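Local coordinates for increased recombination centers protein 6 (Saccharomyces cerevisiae, PDB 3UC9), which acts as an accessory factor of clathrin coats, is related to small G proteins, and is involved in gross chromosomal rearrangements and telomere healing, at residues Val22-Gln27 with Ala127-Thr132. Sequence-based numbering, arbitrary orientation.
Sequences VLQYPQ and AAHRNT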
ATOM      1  N   VAL A  22     -16.383 -12.351 -13.563  1.00 38.23           N
ATOM      2  CA  VAL A  22     -17.453 -13.178 -12.935  1.00 36.83           C
ATOM      3  C   VAL A  22     -17.013 -13.687 -11.554  1.00 35.76           C
ATOM      4  O   VAL A  22     -17.536 -13.245 -10.522  1.00 36.22           O
ATOM      5  CB  VAL A  22     -17.823 -14.335 -13.845  1.00 39.66           C
ATOM      6  N   LEU A  23     -16.037 -14.595 -11.530  1.00 31.64           N
ATOM      7  CA  LEU A  23     -15.497 -15.103 -10.262  1.00 28.03           C
ATOM      8  C   LEU A  23     -14.673 -14.034  -9.564  1.00 25.05           C
ATOM      9  O   LEU A  23     -13.850 -13.381 -10.198  1.00 23.24           O
ATOM     10  CB  LEU A  23     -14.605 -16.324 -10.507  1.00 27.35           C
ATOM     11  CG  LEU A  23     -14.045 -17.016  -9.264  1.00 25.41           C
ATOM     12  CD1 LEU A  23     -15.151 -17.716  -8.507  1.00 25.80           C
ATOM     13  CD2 LEU A  23     -12.959 -18.007  -9.634  1.00 27.47           C
ATOM     14  N   GLN A  24     -14.893 -13.859  -8.262  1.00 24.67           N
ATOM     15  CA  GLN A  24     -13.983 -13.073  -7.433  1.00 23.74           C
ATOM     16  C   GLN A  24     -12.974 -14.036  -6.822  1.00 21.89           C
ATOM     17  O   GLN A  24     -13.333 -14.874  -5.992  1.00 20.38           O
ATOM     18  CB  GLN A  24     -14.717 -12.304  -6.328  1.00 22.95           C
ATOM     19  CG  GLN A  24     -13.784 -11.590  -5.329  1.00 23.56           C
ATOM     20  CD  GLN A  24     -12.901 -10.540  -5.997  1.00 25.25           C
ATOM     21  OE1 GLN A  24     -13.403  -9.598  -6.618  1.00 26.08           O
ATOM     22  NE2 GLN A  24     -11.588 -10.712  -5.894  1.00 20.97           N
ATOM     23  N   TYR A  25     -11.719 -13.906  -7.245  1.00 21.54           N
ATOM     24  CA  TYR A  25     -10.641 -14.769  -6.773  1.00 22.08           C
ATOM     25  C   TYR A  25     -10.296 -14.341  -5.353  1.00 20.68           C
ATOM     26  O   TYR A  25     -10.585 -13.198  -4.956  1.00 19.49           O
ATOM     27  CB  TYR A  25      -9.389 -14.622  -7.656  1.00 22.95           C
ATOM     28  CG  TYR A  25      -9.427 -15.274  -9.027  1.00 22.74           C
ATOM     29  CD1 TYR A  25      -8.429 -16.164  -9.409  1.00 28.10           C
ATOM     30  CD2 TYR A  25     -10.425 -14.976  -9.959  1.00 24.45           C
ATOM     31  CE1 TYR A  25      -8.431 -16.761 -10.665  1.00 28.45           C
ATOM     32  CE2 TYR A  25     -10.435 -15.573 -11.226  1.00 27.95           C
ATOM     33  CZ  TYR A  25      -9.430 -16.459 -11.569  1.00 27.62           C
ATOM     34  OH  TYR A  25      -9.413 -17.047 -12.810  1.00 32.18           O
ATOM     35  N   PRO A  26      -9.672 -15.240  -4.577  1.00 19.30           N
ATOM     36  CA  PRO A  26      -9.200 -14.818  -3.262  1.00 18.59           C
ATOM     37  C   PRO A  26      -8.327 -13.575  -3.399  1.00 16.85           C
ATOM     38  O   PRO A  26      -7.385 -13.559  -4.192  1.00 17.38           O
ATOM     39  CB  PRO A  26      -8.393 -16.021  -2.770  1.00 19.63           C
ATOM     40  CG  PRO A  26      -8.979 -17.186  -3.522  1.00 20.63           C
ATOM     41  CD  PRO A  26      -9.330 -16.644  -4.866  1.00 21.14           C
ATOM     42  N   GLN A  27      -8.674 -12.531  -2.658  1.00 16.45           N
ATOM     43  CA  GLN A  27      -8.021 -11.237  -2.814  1.00 15.32           C
ATOM     44  C   GLN A  27      -6.968 -11.084  -1.717  1.00 15.06           C
ATOM     45  O   GLN A  27      -7.173 -10.380  -0.723  1.00 15.06           O
ATOM     46  CB  GLN A  27      -9.057 -10.114  -2.755  1.00 15.48           C
ATOM     47  CG  GLN A  27      -8.515  -8.777  -3.224  1.00 13.21           C
ATOM     48  CD  GLN A  27      -9.547  -7.684  -3.144  1.00 16.59           C
ATOM     49  OE1 GLN A  27      -9.930  -7.259  -2.052  1.00 16.54           O
ATOM     50  NE2 GLN A  27     -10.013  -7.223  -4.299  1.00 16.51           N
ATOM     51  N   ALA A 127      -9.642   2.324 -11.826  1.00 20.23           N
ATOM     52  CA  ALA A 127      -9.292   0.997 -12.330  1.00 20.65           C
ATOM     53  C   ALA A 127      -9.181  -0.045 -11.213  1.00 19.16           C
ATOM     54  O   ALA A 127      -9.311  -1.238 -11.475  1.00 20.62           O
ATOM     55  CB  ALA A 127      -7.967   1.057 -13.131  1.00 19.84           C
ATOM     56  N   ALA A 128      -8.913   0.399  -9.985  1.00 17.63           N
ATOM     57  CA  ALA A 128      -8.689  -0.521  -8.862  1.00 16.92           C
ATOM     58  C   ALA A 128      -9.985  -1.232  -8.472  1.00 16.92           C
ATOM     59  O   ALA A 128     -11.091  -0.707  -8.657  1.00 16.96           O
ATOM     60  CB  ALA A 128      -8.125   0.219  -7.632  1.00 16.42           C
ATOM     61  N   HIS A 129      -9.839  -2.442  -7.942  1.00 15.18           N
ATOM     62  CA  HIS A 129     -10.936  -3.091  -7.253  1.00 16.27           C
ATOM     63  C   HIS A 129     -11.334  -2.189  -6.089  1.00 15.14           C
ATOM     64  O   HIS A 129     -10.488  -1.551  -5.451  1.00 14.57           O
ATOM     65  CB  HIS A 129     -10.518  -4.480  -6.755  1.00 14.94           C
ATOM     66  CG  HIS A 129     -11.653  -5.309  -6.231  1.00 17.37           C
ATOM     67  ND1 HIS A 129     -12.219  -5.093  -4.995  1.00 14.74           N
ATOM     68  CD2 HIS A 129     -12.326  -6.350  -6.776  1.00 17.70           C
ATOM     69  CE1 HIS A 129     -13.195  -5.963  -4.800  1.00 18.97           C
ATOM     70  NE2 HIS A 129     -13.275  -6.743  -5.863  1.00 17.70           N
ATOM     71  N   ARG A 130     -12.632  -2.146  -5.830  1.00 16.19           N
ATOM     72  CA  ARG A 130     -13.223  -1.225  -4.861  1.00 14.88           C
ATOM     73  C   ARG A 130     -12.840  -1.500  -3.398  1.00 13.62           C
ATOM     74  O   ARG A 130     -13.014  -0.630  -2.561  1.00 14.58           O
ATOM     75  CB  ARG A 130     -14.762  -1.217  -5.035  1.00 15.30           C
ATOM     76  CG  ARG A 130     -15.268  -0.619  -6.370  1.00 16.82           C
ATOM     77  CD  ARG A 130     -15.356   0.923  -6.354  1.00 18.76           C
ATOM     78  NE  ARG A 130     -14.064   1.533  -6.057  1.00 18.11           N
ATOM     79  CZ  ARG A 130     -13.106   1.792  -6.947  1.00 18.29           C
ATOM     80  NH1 ARG A 130     -13.277   1.545  -8.243  1.00 18.14           N
ATOM     81  NH2 ARG A 130     -11.957   2.315  -6.531  1.00 18.32           N
ATOM     82  N   ASN A 131     -12.310  -2.683  -3.097  1.00 13.18           N
ATOM     83  CA  ASN A 131     -11.890  -3.058  -1.723  1.00 12.31           C
ATOM     84  C   ASN A 131     -10.384  -2.880  -1.413  1.00 12.63           C
ATOM     85  O   ASN A 131      -9.968  -2.888  -0.235  1.00 13.76           O
ATOM     86  CB  ASN A 131     -12.281  -4.520  -1.453  1.00 13.64           C
ATOM     87  CG  ASN A 131     -12.088  -4.936   0.010  1.00 14.73           C
ATOM     88  OD1 ASN A 131     -12.623  -4.294   0.924  1.00 14.46           O
ATOM     89  ND2 ASN A 131     -11.349  -6.042   0.234  1.00 10.84           N
ATOM     90  N   THR A 132      -9.575  -2.733  -2.455  1.00 13.58           N
ATOM     91  CA  THR A 132      -8.125  -2.636  -2.321  1.00 13.08           C
ATOM     92  C   THR A 132      -7.711  -1.420  -1.496  1.00 13.23           C
ATOM     93  O   THR A 132      -8.065  -0.290  -1.828  1.00 13.55           O
ATOM     94  CB  THR A 132      -7.446  -2.574  -3.716  1.00 14.27           C
ATOM     95  OG1 THR A 132      -7.851  -3.703  -4.512  1.00 12.90           O
ATOM     96  CG2 THR A 132      -5.944  -2.585  -3.604  1.00 13.13           C
TER
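Gln27 reaches across to His129 and Asn131 with the two ends of one side-chain amide. Its CG lies anti to the backbone N (chi1 -167°) and the chain stays extended beyond it, which carries the amide over to 127-132.

Asn131 ND2 donates a hydrogen bond to Gln27 OE1 at 3.0 Å. The bond is nearly straight, and the two amides are almost coplanar, 10° apart. Asn131 ND2 also donates to the carbonyl O of Asp197. His129 NE2 gives a weak, bent hydrogen bond to Gln24 OE1 (3.0 Å, 126° at the hydrogen). Gln24 NE2 turns back to Tyr25 O at 2.8 Å, in the plane of that carbonyl, and also hydrogen-bonds to the carbonyl O of Asn101. These bonds fix the rotation of the Gln24 amide.

Gln27 NE2 sits over the centre of the His129 ring, 3.1 Å above its plane. The amide stands almost perpendicular to the ring. Gln27 NE2 also hydrogen-bonds to Asn101 O, so one carbonyl takes both glutamine amides.

His129 to Thr132 form a type I beta turn. Asn131 N donates to His129 ND1 at 3.1 Å, so ND1 acts as acceptor, while NE2 is the donor to Gln24. Thr132 OG1 hydrogen-bonds to the carbonyl O of Met103.

The contact joins the N-terminal lead-in to strand 29-35 with the turn between helix 121-127 and strand 133-138, at the N-terminal ends of these parallel strands, which flank strand 103-110 in this Rossmann-like, G-protein-related fold.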